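Local structure of putative sensory box/GGDEF family protein (Vibrio parahaemolyticus, 3LID) at residues 28-33 against 180-185; 186-191 against 273-278; 194-199 against 258-263; 246-251 against 264-269. The protein is probably a membrane-bound diguanylate cyclase that makes cyclic di-GMP from GTP, the part described being its extracellular PDC-fold sensor domain. One frame throughout, in Å; residues are numbered along the deposited sequence.

Contact 1 (28-33 against 180-185); sequences REYNNI and LLNYSP
N182 OD1 is the best-held polar atom between these segments: one short bond grips it, donated by Y30 OH at 2.6 Å. The hydroxyl lies in the plane of the asparagine carbonyl, on a lone pair, with a C=O...donor angle of 120°. The two side chains cross at about a right angle, and the amide meets the tyrosine at its edge, while L181 CD1 covers one face. N182 is the first residue past helix 174-181, and its amide therefore ties the end of that helix to the long helix 9-45.

The CD1 methyl of L181 stands over the middle of the Y30 ring, 3.6 Å from the centroid and 8° off the normal, a nearly ideal CH-pi contact. I33 meets the same methyl tip to tip, its CG1 4.0 Å from L181 CD1. The other branch, CD2, turns to the acidic side, where E29 OE1 lies 3.5 Å away. That carboxylate oxygen also accepts from a water at 2.5 Å, and the same water donates to L181 O at 2.7 Å. The bridge supplies the backbone oxygen at the helix end with a polar partner, while the extended E29 chain runs obliquely across the leucine.

A long N-terminal helix packed along the domain is in keeping with the PDC (Cache) fold. Y30 meets the ring of F255 edge-to-face, and both Y30 and N182 touch L193 of strand 189-195. The end of helix 174-181 is thus wedged between helix 9-45 and the second sheet, and after N182 the chain enters the short, weakly bonded strand 183-184.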
# COMPACT_ATOMS: atom_id res chain seq x y z
N ARG A 28 -9.49 10.75 0.62
CA ARG A 28 -10.21 10.48 1.86
C ARG A 28 -10.33 8.96 2.13
O ARG A 28 -10.27 8.53 3.29
CB ARG A 28 -11.63 11.10 1.76
CG ARG A 28 -11.51 12.66 1.96
CD ARG A 28 -12.92 13.30 2.08
NE ARG A 28 -13.72 13.14 0.89
CZ ARG A 28 -13.91 14.07 -0.03
NH1 ARG A 28 -13.31 15.25 0.04
NH2 ARG A 28 -14.71 13.79 -1.02
N GLU A 29 -10.50 8.18 1.08
CA GLU A 29 -10.56 6.71 1.26
C GLU A 29 -9.21 6.15 1.79
O GLU A 29 -9.21 5.34 2.76
CB GLU A 29 -10.93 5.97 -0.00
CG GLU A 29 -12.38 6.37 -0.47
CD GLU A 29 -13.03 5.30 -1.30
OE1 GLU A 29 -12.48 4.97 -2.35
OE2 GLU A 29 -14.11 4.84 -0.89
N TYR A 30 -8.09 6.63 1.24
CA TYR A 30 -6.79 6.21 1.80
C TYR A 30 -6.64 6.69 3.23
O TYR A 30 -6.06 5.94 4.05
CB TYR A 30 -5.59 6.71 0.96
CG TYR A 30 -5.34 5.81 -0.23
CD1 TYR A 30 -5.94 6.08 -1.46
CD2 TYR A 30 -4.49 4.67 -0.15
CE1 TYR A 30 -5.73 5.23 -2.60
CE2 TYR A 30 -4.26 3.89 -1.26
CZ TYR A 30 -4.85 4.16 -2.48
OH TYR A 30 -4.63 3.32 -3.58
N ASN A 31 -7.07 7.91 3.54
CA ASN A 31 -6.97 8.31 4.95
C ASN A 31 -7.77 7.41 5.87
O ASN A 31 -7.32 7.08 7.00
CB ASN A 31 -7.53 9.73 5.14
CG ASN A 31 -6.70 10.83 4.43
OD1 ASN A 31 -5.49 10.73 4.19
ND2 ASN A 31 -7.40 11.88 4.07
N ASN A 32 -8.94 6.99 5.41
CA ASN A 32 -9.74 6.06 6.21
C ASN A 32 -9.06 4.69 6.35
O ASN A 32 -9.03 4.05 7.42
CB ASN A 32 -11.16 5.89 5.64
CG ASN A 32 -12.06 7.04 6.11
OD1 ASN A 32 -11.56 7.93 6.80
ND2 ASN A 32 -13.32 7.08 5.67
N ILE A 33 -8.51 4.23 5.26
CA ILE A 33 -7.77 2.95 5.34
C ILE A 33 -6.60 3.08 6.39
O ILE A 33 -6.35 2.16 7.19
CB ILE A 33 -7.19 2.57 3.95
CG1 ILE A 33 -8.32 2.13 2.99
CG2 ILE A 33 -6.09 1.46 4.07
CD1 ILE A 33 -8.98 0.81 3.38
N LEU A 180 -8.71 -2.03 -4.95
CA LEU A 180 -9.94 -1.64 -4.23
C LEU A 180 -10.28 -0.17 -4.51
O LEU A 180 -11.47 0.16 -4.66
CB LEU A 180 -9.70 -1.82 -2.69
CG LEU A 180 -10.82 -1.49 -1.72
CD1 LEU A 180 -11.93 -2.56 -1.89
CD2 LEU A 180 -10.27 -1.44 -0.30
N LEU A 181 -9.28 0.70 -4.57
CA LEU A 181 -9.53 2.12 -4.42
C LEU A 181 -9.33 2.92 -5.71
O LEU A 181 -9.81 4.07 -5.80
CB LEU A 181 -8.68 2.76 -3.33
CG LEU A 181 -8.93 2.13 -1.95
CD1 LEU A 181 -8.00 2.82 -0.95
CD2 LEU A 181 -10.36 2.28 -1.63
N ASN A 182 -8.53 2.42 -6.62
CA ASN A 182 -7.96 3.34 -7.64
C ASN A 182 -8.77 3.41 -8.95
O ASN A 182 -8.31 4.08 -9.89
CB ASN A 182 -6.54 3.01 -8.01
CG ASN A 182 -5.59 3.22 -6.88
OD1 ASN A 182 -5.98 3.73 -5.81
ND2 ASN A 182 -4.34 2.70 -7.05
N TYR A 183 -9.92 2.78 -8.99
CA TYR A 183 -10.81 3.03 -10.17
C TYR A 183 -12.16 3.45 -9.68
O TYR A 183 -12.71 2.84 -8.74
CB TYR A 183 -10.92 1.74 -10.99
CG TYR A 183 -11.86 1.97 -12.14
CD1 TYR A 183 -11.52 2.87 -13.14
CD2 TYR A 183 -13.08 1.32 -12.18
CE1 TYR A 183 -12.44 3.14 -14.23
CE2 TYR A 183 -14.00 1.56 -13.26
CZ TYR A 183 -13.64 2.47 -14.24
OH TYR A 183 -14.54 2.75 -15.28
N SER A 184 -12.72 4.49 -10.31
CA SER A 184 -14.05 4.98 -9.95
C SER A 184 -14.99 4.69 -11.11
O SER A 184 -14.82 5.25 -12.18
CB SER A 184 -14.03 6.49 -9.77
OG SER A 184 -15.37 6.98 -9.67
N PRO A 185 -15.98 3.84 -10.88
CA PRO A 185 -16.81 3.50 -12.01
C PRO A 185 -17.71 4.70 -12.35
O PRO A 185 -18.01 4.93 -13.52
CB PRO A 185 -17.62 2.29 -11.51
CG PRO A 185 -17.71 2.46 -9.94
CD PRO A 185 -16.35 3.16 -9.61
O HOH W 1 -11.36 5.78 -4.45

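Contact 2 (186-191 against 273-278); sequences VRDFHI and SKRATR
Packing is tight around the guanidinium of R275, which is clasped on two faces. The F189 ring is stacked on one, with planes 7° apart and centres separated by 4.1 Å, an off-centre cation-pi pair; CD of R278 lies 3.6 Å above the other. A bend at chi3 turns the group end-on to R187 O, and both NH1 and NH2 donate to that single oxygen at 2.9 Å each, within the guanidinium plane. NH2 also has a salt bridge to E18, which pins the group to helix 9-45. R278, bent likewise at chi3, sends its NH2 to V186 O at 2.7 Å, with R187 O above the face of its guanidinium.

The D188 side is looser. OD2 stays 4.3 Å from R275 NH1, beyond a salt bridge, and a water joins the two through long bonds; OD1 is instead held by Y183 OH. The carboxylate may still add to the electrostatic hold on both arginines.

Apart from the salt bridge to E18, the arginines bond to backbone oxygens of the turn between strands 183-184 and 189-195. There D188, at phi/psi 53°/55°, and F189 both face S184, the geometry of a G1 beta bulge.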
# COMPACT_ATOMS: atom_id res chain seq x y z
N VAL A 186 -18.09 5.49 -11.36
CA VAL A 186 -19.01 6.56 -11.65
C VAL A 186 -18.35 7.65 -12.48
O VAL A 186 -18.92 8.06 -13.51
CB VAL A 186 -19.71 7.11 -10.42
CG1 VAL A 186 -20.75 8.08 -10.88
CG2 VAL A 186 -20.42 5.95 -9.65
N ARG A 187 -17.15 8.09 -12.10
CA ARG A 187 -16.45 9.10 -12.92
C ARG A 187 -15.55 8.52 -14.01
O ARG A 187 -15.04 9.27 -14.81
CB ARG A 187 -15.65 10.09 -12.07
CG ARG A 187 -16.48 10.86 -11.08
CD ARG A 187 -15.59 11.94 -10.41
NE ARG A 187 -16.17 12.73 -9.32
CZ ARG A 187 -16.87 13.84 -9.54
NH1 ARG A 187 -17.13 14.23 -10.80
NH2 ARG A 187 -17.36 14.55 -8.56
N ASP A 188 -15.37 7.19 -14.02
CA ASP A 188 -14.52 6.48 -14.98
C ASP A 188 -13.14 7.10 -15.00
O ASP A 188 -12.63 7.48 -16.05
CB ASP A 188 -15.16 6.46 -16.40
CG ASP A 188 -14.34 5.66 -17.40
OD1 ASP A 188 -13.84 4.58 -17.02
OD2 ASP A 188 -14.19 6.08 -18.59
N PHE A 189 -12.50 7.18 -13.83
CA PHE A 189 -11.14 7.58 -13.81
C PHE A 189 -10.25 6.46 -13.16
O PHE A 189 -10.69 5.83 -12.20
CB PHE A 189 -10.99 8.77 -12.88
CG PHE A 189 -11.41 10.09 -13.46
CD1 PHE A 189 -10.95 10.51 -14.70
CD2 PHE A 189 -12.24 10.92 -12.71
CE1 PHE A 189 -11.31 11.81 -15.18
CE2 PHE A 189 -12.62 12.21 -13.21
CZ PHE A 189 -12.14 12.64 -14.40
N HIS A 190 -9.04 6.33 -13.67
CA HIS A 190 -7.99 5.48 -13.03
C HIS A 190 -7.00 6.33 -12.27
O HIS A 190 -6.41 7.24 -12.84
CB HIS A 190 -7.28 4.67 -14.07
CG HIS A 190 -8.14 3.62 -14.71
ND1 HIS A 190 -8.26 2.34 -14.20
CD2 HIS A 190 -8.92 3.66 -15.83
CE1 HIS A 190 -9.07 1.63 -14.99
NE2 HIS A 190 -9.49 2.41 -15.97
N ILE A 191 -6.79 6.04 -10.99
CA ILE A 191 -5.82 6.85 -10.28
C ILE A 191 -4.53 6.06 -10.26
O ILE A 191 -4.56 4.87 -9.94
CB ILE A 191 -6.32 7.20 -8.88
CG1 ILE A 191 -7.56 8.08 -8.98
CG2 ILE A 191 -5.13 7.78 -7.95
CD1 ILE A 191 -8.09 8.52 -7.71
N SER A 273 -11.24 13.27 -25.48
CA SER A 273 -12.29 13.38 -26.53
C SER A 273 -13.53 12.55 -26.19
O SER A 273 -14.67 13.05 -26.18
CB SER A 273 -11.76 12.87 -27.87
OG SER A 273 -10.53 13.47 -28.18
N LYS A 274 -13.29 11.28 -25.91
CA LYS A 274 -14.35 10.34 -25.59
C LYS A 274 -15.25 10.71 -24.38
O LYS A 274 -16.47 10.59 -24.46
CB LYS A 274 -13.75 8.94 -25.48
CG LYS A 274 -12.50 8.83 -26.35
CD LYS A 274 -12.05 7.38 -26.64
CE LYS A 274 -11.27 7.30 -27.99
NZ LYS A 274 -10.53 6.00 -28.25
N ARG A 275 -14.70 11.19 -23.27
CA ARG A 275 -15.64 11.58 -22.19
C ARG A 275 -16.55 12.75 -22.58
O ARG A 275 -17.42 13.17 -21.79
CB ARG A 275 -14.97 11.91 -20.85
CG ARG A 275 -13.67 11.21 -20.64
CD ARG A 275 -12.99 11.80 -19.35
NE ARG A 275 -13.88 12.20 -18.27
CZ ARG A 275 -14.20 11.38 -17.26
NH1 ARG A 275 -13.74 10.12 -17.27
NH2 ARG A 275 -14.98 11.81 -16.27
N ALA A 276 -16.35 13.30 -23.77
CA ALA A 276 -17.34 14.24 -24.28
C ALA A 276 -18.66 13.45 -24.42
O ALA A 276 -19.74 13.93 -24.10
CB ALA A 276 -16.90 14.84 -25.64
N THR A 277 -18.55 12.21 -24.86
CA THR A 277 -19.74 11.43 -25.10
C THR A 277 -20.48 11.03 -23.79
O THR A 277 -21.69 10.85 -23.80
CB THR A 277 -19.46 10.24 -26.05
OG1 THR A 277 -18.29 9.55 -25.62
CG2 THR A 277 -19.22 10.76 -27.48
N ARG A 278 -19.77 11.00 -22.66
CA ARG A 278 -20.28 10.37 -21.42
C ARG A 278 -21.76 10.56 -21.10
O ARG A 278 -22.23 11.68 -20.99
CB ARG A 278 -19.45 10.83 -20.21
CG ARG A 278 -18.14 10.11 -20.10
CD ARG A 278 -17.31 10.58 -18.91
NE ARG A 278 -18.01 10.52 -17.62
CZ ARG A 278 -18.25 9.40 -16.94
NH1 ARG A 278 -17.90 8.23 -17.44
NH2 ARG A 278 -18.87 9.46 -15.76
O HOH W 2 -12.07 8.43 -19.43

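Contact 3 (194-199 against 258-263); sequences VKHKGF and NEPLHL. With EDO (1,2-ethanediol), chain H.
Two imidazoles, H196 and H262, flank the end of the pairing between strands 189-195 and 260-268, neighbours in an antiparallel sheet of this PDC-fold sensor domain. At the H262 ring edge, near its plane, lies K195 O, and a water sits there too, 2.8 Å from NE2; H262 ND1 is hydrogen-bonded to S252 OG, and the W230 ring meets H262 almost perpendicularly. H196 reaches the same water with its ND1, so one solvent molecule spans the two rings. CG of H196 is anti to its backbone N (chi1 174°), which lays the ring against the chain of E259 and the pyrrolidine of P260. There H196 CB comes to 3.2 Å from E259 CG, an unusually short carbon-carbon approach, so packing is tight here; the imidazole and carboxylate planes differ by 30°.

The strands themselves are joined at V194 and H262, a hydrogen-bonded pair. V194 N donates to H262 O almost straight (174°), and H262 N returns the bond to V194 O. Past K195 the chain turns back as a type I beta turn, K195 to G198, toward strand 200-202.

Solvent bridges the mouth of the pair: one water accepts from H196 N and donates to both P260 O and E259 OE1, and another links K197 N with OE1. On the sheet face shared with L261, K195 bends at chi3 and ends in a salt bridge with D212. Its NZ also holds a 1,2-ethanediol, likely a crystallisation additive, by both oxygens, with O2 at 2.8 Å and O1 at 3.0 Å.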
# COMPACT_ATOMS: atom_id res chain seq x y z
N VAL A 194 2.15 7.43 -7.62
CA VAL A 194 3.53 7.80 -7.90
C VAL A 194 4.19 8.14 -6.65
O VAL A 194 3.75 9.02 -5.89
CB VAL A 194 3.57 9.03 -8.92
CG1 VAL A 194 5.01 9.42 -9.16
CG2 VAL A 194 2.95 8.56 -10.22
N LYS A 195 5.36 7.51 -6.38
CA LYS A 195 6.03 7.78 -5.14
C LYS A 195 6.80 9.08 -5.14
O LYS A 195 6.96 9.73 -6.18
CB LYS A 195 7.11 6.67 -4.92
CG LYS A 195 6.34 5.33 -4.67
CD LYS A 195 7.42 4.33 -4.11
CE LYS A 195 8.38 3.98 -5.27
NZ LYS A 195 9.46 2.92 -4.72
N HIS A 196 7.27 9.45 -3.99
CA HIS A 196 8.05 10.67 -3.80
C HIS A 196 9.27 10.70 -4.73
O HIS A 196 9.75 11.81 -5.18
CB HIS A 196 8.50 10.65 -2.34
CG HIS A 196 9.42 11.75 -1.96
ND1 HIS A 196 9.07 13.08 -2.08
CD2 HIS A 196 10.67 11.72 -1.42
CE1 HIS A 196 10.08 13.82 -1.66
NE2 HIS A 196 11.06 13.03 -1.26
N LYS A 197 9.82 9.51 -4.99
CA LYS A 197 10.95 9.38 -5.95
C LYS A 197 10.58 9.42 -7.41
O LYS A 197 11.48 9.36 -8.24
CB LYS A 197 11.66 8.04 -5.76
CG LYS A 197 10.69 6.82 -6.28
CD LYS A 197 11.90 5.76 -5.79
CE LYS A 197 12.62 6.16 -4.55
NZ LYS A 197 14.23 6.05 -4.43
N GLY A 198 9.29 9.52 -7.76
CA GLY A 198 8.87 9.64 -9.16
C GLY A 198 8.44 8.37 -9.89
O GLY A 198 7.85 8.40 -10.93
N PHE A 199 8.69 7.19 -9.25
CA PHE A 199 8.35 5.98 -9.91
C PHE A 199 6.94 5.52 -9.54
O PHE A 199 6.44 5.88 -8.46
CB PHE A 199 9.37 4.88 -9.50
CG PHE A 199 10.74 5.10 -10.13
CD1 PHE A 199 10.91 4.82 -11.47
CD2 PHE A 199 11.77 5.55 -9.36
CE1 PHE A 199 12.21 5.04 -12.05
CE2 PHE A 199 13.09 5.79 -9.95
CZ PHE A 199 13.20 5.49 -11.30
N ASN A 258 5.73 9.59 6.67
CA ASN A 258 5.97 11.01 6.57
C ASN A 258 6.29 11.51 5.13
O ASN A 258 6.34 12.75 4.91
CB ASN A 258 7.06 11.43 7.59
CG ASN A 258 8.31 10.62 7.48
OD1 ASN A 258 8.78 10.28 6.37
ND2 ASN A 258 8.87 10.24 8.64
N GLU A 259 6.48 10.61 4.16
CA GLU A 259 6.78 11.03 2.80
C GLU A 259 5.46 11.10 2.04
O GLU A 259 4.53 10.28 2.29
CB GLU A 259 7.63 9.90 2.19
CG GLU A 259 8.12 10.03 0.80
CD GLU A 259 9.13 8.87 0.53
OE1 GLU A 259 8.78 7.92 -0.24
OE2 GLU A 259 10.24 8.94 1.13
N PRO A 260 5.37 11.97 1.05
CA PRO A 260 4.15 12.02 0.27
C PRO A 260 4.01 10.87 -0.73
O PRO A 260 5.00 10.33 -1.22
CB PRO A 260 4.25 13.36 -0.50
CG PRO A 260 5.70 13.57 -0.61
CD PRO A 260 6.34 13.03 0.65
N LEU A 261 2.75 10.55 -1.02
CA LEU A 261 2.36 9.62 -2.07
C LEU A 261 1.52 10.45 -3.02
O LEU A 261 0.62 11.16 -2.58
CB LEU A 261 1.48 8.48 -1.51
CG LEU A 261 1.10 7.45 -2.59
CD1 LEU A 261 2.30 6.72 -3.21
CD2 LEU A 261 0.22 6.41 -1.82
N HIS A 262 1.83 10.41 -4.30
CA HIS A 262 1.09 11.33 -5.24
C HIS A 262 0.07 10.56 -6.00
O HIS A 262 0.34 9.48 -6.52
CB HIS A 262 2.11 11.94 -6.23
CG HIS A 262 3.25 12.63 -5.53
ND1 HIS A 262 3.06 13.76 -4.75
CD2 HIS A 262 4.59 12.38 -5.53
CE1 HIS A 262 4.24 14.17 -4.29
NE2 HIS A 262 5.18 13.36 -4.75
N LEU A 263 -1.15 11.08 -6.04
CA LEU A 263 -2.22 10.38 -6.72
C LEU A 263 -2.38 11.17 -8.05
O LEU A 263 -2.49 12.39 -8.03
CB LEU A 263 -3.54 10.49 -5.95
CG LEU A 263 -3.70 9.52 -4.74
CD1 LEU A 263 -2.50 9.53 -3.81
CD2 LEU A 263 -4.98 10.00 -3.98
C1 EDO H . 9.10 -0.50 -5.77
O1 EDO H . 8.79 0.68 -6.61
C2 EDO H . 8.07 -0.56 -4.66
O2 EDO H . 8.30 0.52 -3.75
O HOH W 3 6.11 8.00 -1.82
O HOH W 4 7.52 14.22 -3.57
O HOH W 5 9.99 7.32 -2.88

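Contact 4 (246-251 against 264-269); sequences HLIAFS and IIDLSN
The two arms of this beta hairpin run antiparallel at 168°, and their side chains interlock differently on the two faces. On the face carrying I248, F250, I264 and D266, each branch of I264 has its own neighbour. I248 and I264 run alongside each other in one direction, with their CG2 methyls 3.8 Å apart. The other arm of I264, its CD1, pushes against F250 CB at 3.6 Å. F250 takes the crowded first torsion (chi1 48°), so its ring swings off from I264. Farther along, S268 CB rests over a face of the H246 ring, 4.0 Å from the centroid, in a CH-pi contact. D266 OD2 is held by Y226 OH.

On the other face small A249 stands opposite I265, CB to CB 4.4 Å, beside the leucine pair L247 and L267. Backbone bonds zip both hydrogen-bonded pairs, among them A249 N to I265 O at 2.8 Å.

S268 then N-caps helix 269-274. Around the hairpin, helix 9-45 lays A19 on A249 and I265 and T15 on L267, F189 of strand 189-195 packs on I265 and L267, and F250 packs on R232 and V233 of helix 230-234.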
# COMPACT_ATOMS: atom_id res chain seq x y z
N HIS A 246 -1.46 15.72 -22.89
CA HIS A 246 -1.97 15.02 -21.70
C HIS A 246 -2.49 16.07 -20.74
O HIS A 246 -1.84 17.11 -20.50
CB HIS A 246 -0.83 14.20 -21.02
CG HIS A 246 -0.63 12.86 -21.65
ND1 HIS A 246 0.06 12.67 -22.83
CD2 HIS A 246 -1.06 11.63 -21.27
CE1 HIS A 246 0.03 11.40 -23.17
NE2 HIS A 246 -0.67 10.74 -22.25
N LEU A 247 -3.62 15.75 -20.12
CA LEU A 247 -4.09 16.48 -18.95
C LEU A 247 -3.70 15.63 -17.73
O LEU A 247 -3.99 14.43 -17.74
CB LEU A 247 -5.60 16.48 -18.96
CG LEU A 247 -6.20 16.95 -17.63
CD1 LEU A 247 -5.81 18.41 -17.23
CD2 LEU A 247 -7.74 16.75 -17.66
N ILE A 248 -2.98 16.20 -16.80
CA ILE A 248 -2.63 15.45 -15.58
C ILE A 248 -3.24 16.25 -14.42
O ILE A 248 -2.94 17.46 -14.22
CB ILE A 248 -1.14 15.42 -15.40
CG1 ILE A 248 -0.50 14.68 -16.59
CG2 ILE A 248 -0.79 14.65 -14.08
CD1 ILE A 248 0.90 14.73 -16.49
N ALA A 249 -4.08 15.57 -13.63
CA ALA A 249 -4.57 16.11 -12.41
C ALA A 249 -3.85 15.36 -11.27
O ALA A 249 -3.57 14.17 -11.44
CB ALA A 249 -6.08 15.94 -12.29
N PHE A 250 -3.48 16.10 -10.23
CA PHE A 250 -2.61 15.50 -9.21
C PHE A 250 -2.99 15.99 -7.83
O PHE A 250 -3.57 17.10 -7.61
CB PHE A 250 -1.14 15.87 -9.50
CG PHE A 250 -0.93 17.38 -9.80
CD1 PHE A 250 -0.74 18.30 -8.77
CD2 PHE A 250 -0.93 17.83 -11.14
CE1 PHE A 250 -0.59 19.69 -9.08
CE2 PHE A 250 -0.78 19.19 -11.43
CZ PHE A 250 -0.62 20.09 -10.42
N SER A 251 -2.71 15.14 -6.84
CA SER A 251 -2.90 15.55 -5.48
C SER A 251 -1.86 14.71 -4.70
O SER A 251 -1.22 13.82 -5.28
CB SER A 251 -4.31 15.29 -4.96
OG SER A 251 -4.52 13.88 -4.97
N ILE A 264 -2.43 10.44 -9.13
CA ILE A 264 -2.42 11.06 -10.50
C ILE A 264 -3.53 10.54 -11.32
O ILE A 264 -3.78 9.34 -11.38
CB ILE A 264 -1.11 10.68 -11.17
CG1 ILE A 264 0.11 11.15 -10.35
CG2 ILE A 264 -1.04 11.16 -12.68
CD1 ILE A 264 0.26 12.60 -10.17
N ILE A 265 -4.20 11.46 -12.07
CA ILE A 265 -5.10 11.06 -13.10
C ILE A 265 -4.48 11.68 -14.36
O ILE A 265 -4.34 12.89 -14.42
CB ILE A 265 -6.54 11.58 -12.87
CG1 ILE A 265 -7.10 10.84 -11.66
CG2 ILE A 265 -7.46 11.28 -14.10
CD1 ILE A 265 -8.43 11.30 -11.19
N ASP A 266 -4.08 10.83 -15.28
CA ASP A 266 -3.33 11.22 -16.50
C ASP A 266 -4.19 10.76 -17.67
O ASP A 266 -4.40 9.58 -17.87
CB ASP A 266 -1.91 10.60 -16.46
CG ASP A 266 -1.16 10.69 -17.77
OD1 ASP A 266 -1.73 11.20 -18.78
OD2 ASP A 266 0.00 10.20 -17.80
N LEU A 267 -4.76 11.71 -18.44
CA LEU A 267 -5.57 11.35 -19.61
C LEU A 267 -4.96 12.00 -20.87
O LEU A 267 -4.59 13.20 -20.87
CB LEU A 267 -6.95 11.95 -19.46
CG LEU A 267 -7.71 11.31 -18.30
CD1 LEU A 267 -8.72 12.31 -17.77
CD2 LEU A 267 -8.34 10.06 -18.86
N SER A 268 -4.78 11.21 -21.90
CA SER A 268 -4.28 11.78 -23.20
C SER A 268 -5.44 12.47 -23.92
O SER A 268 -6.64 12.32 -23.54
CB SER A 268 -3.81 10.64 -24.08
OG SER A 268 -4.96 9.85 -24.37
N ASN A 269 -5.11 13.24 -24.96
CA ASN A 269 -6.17 13.87 -25.76
C ASN A 269 -7.18 12.91 -26.22
O ASN A 269 -8.37 13.21 -26.27
CB ASN A 269 -5.58 14.54 -27.00
CG ASN A 269 -4.73 15.72 -26.64
OD1 ASN A 269 -3.73 16.01 -27.32
ND2 ASN A 269 -5.08 16.40 -25.56

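All four contacts reach one antiparallel sheet backed by helix 9-45. Contacts 1 and 2 meet directly: Y183 OH is 2.6 Å from D188 OD1, probably a hydrogen bond, and N182 O is 2.7 Å from I191 N. Contacts 2 and 4, with centres about 12 Å apart, share a hydrophobic seam in which F189 CD1 packs 3.6 Å from I265 CG2. Contacts 3 and 4 use successive parts of strand 260-268, joined by L263 N to S251 O at 2.8 Å. The GGDEF part lies outside this construct, so no catalytic site falls among them; the bound ethanediol lies at contact 3, whose centre is about 25 Å from that of contact 2.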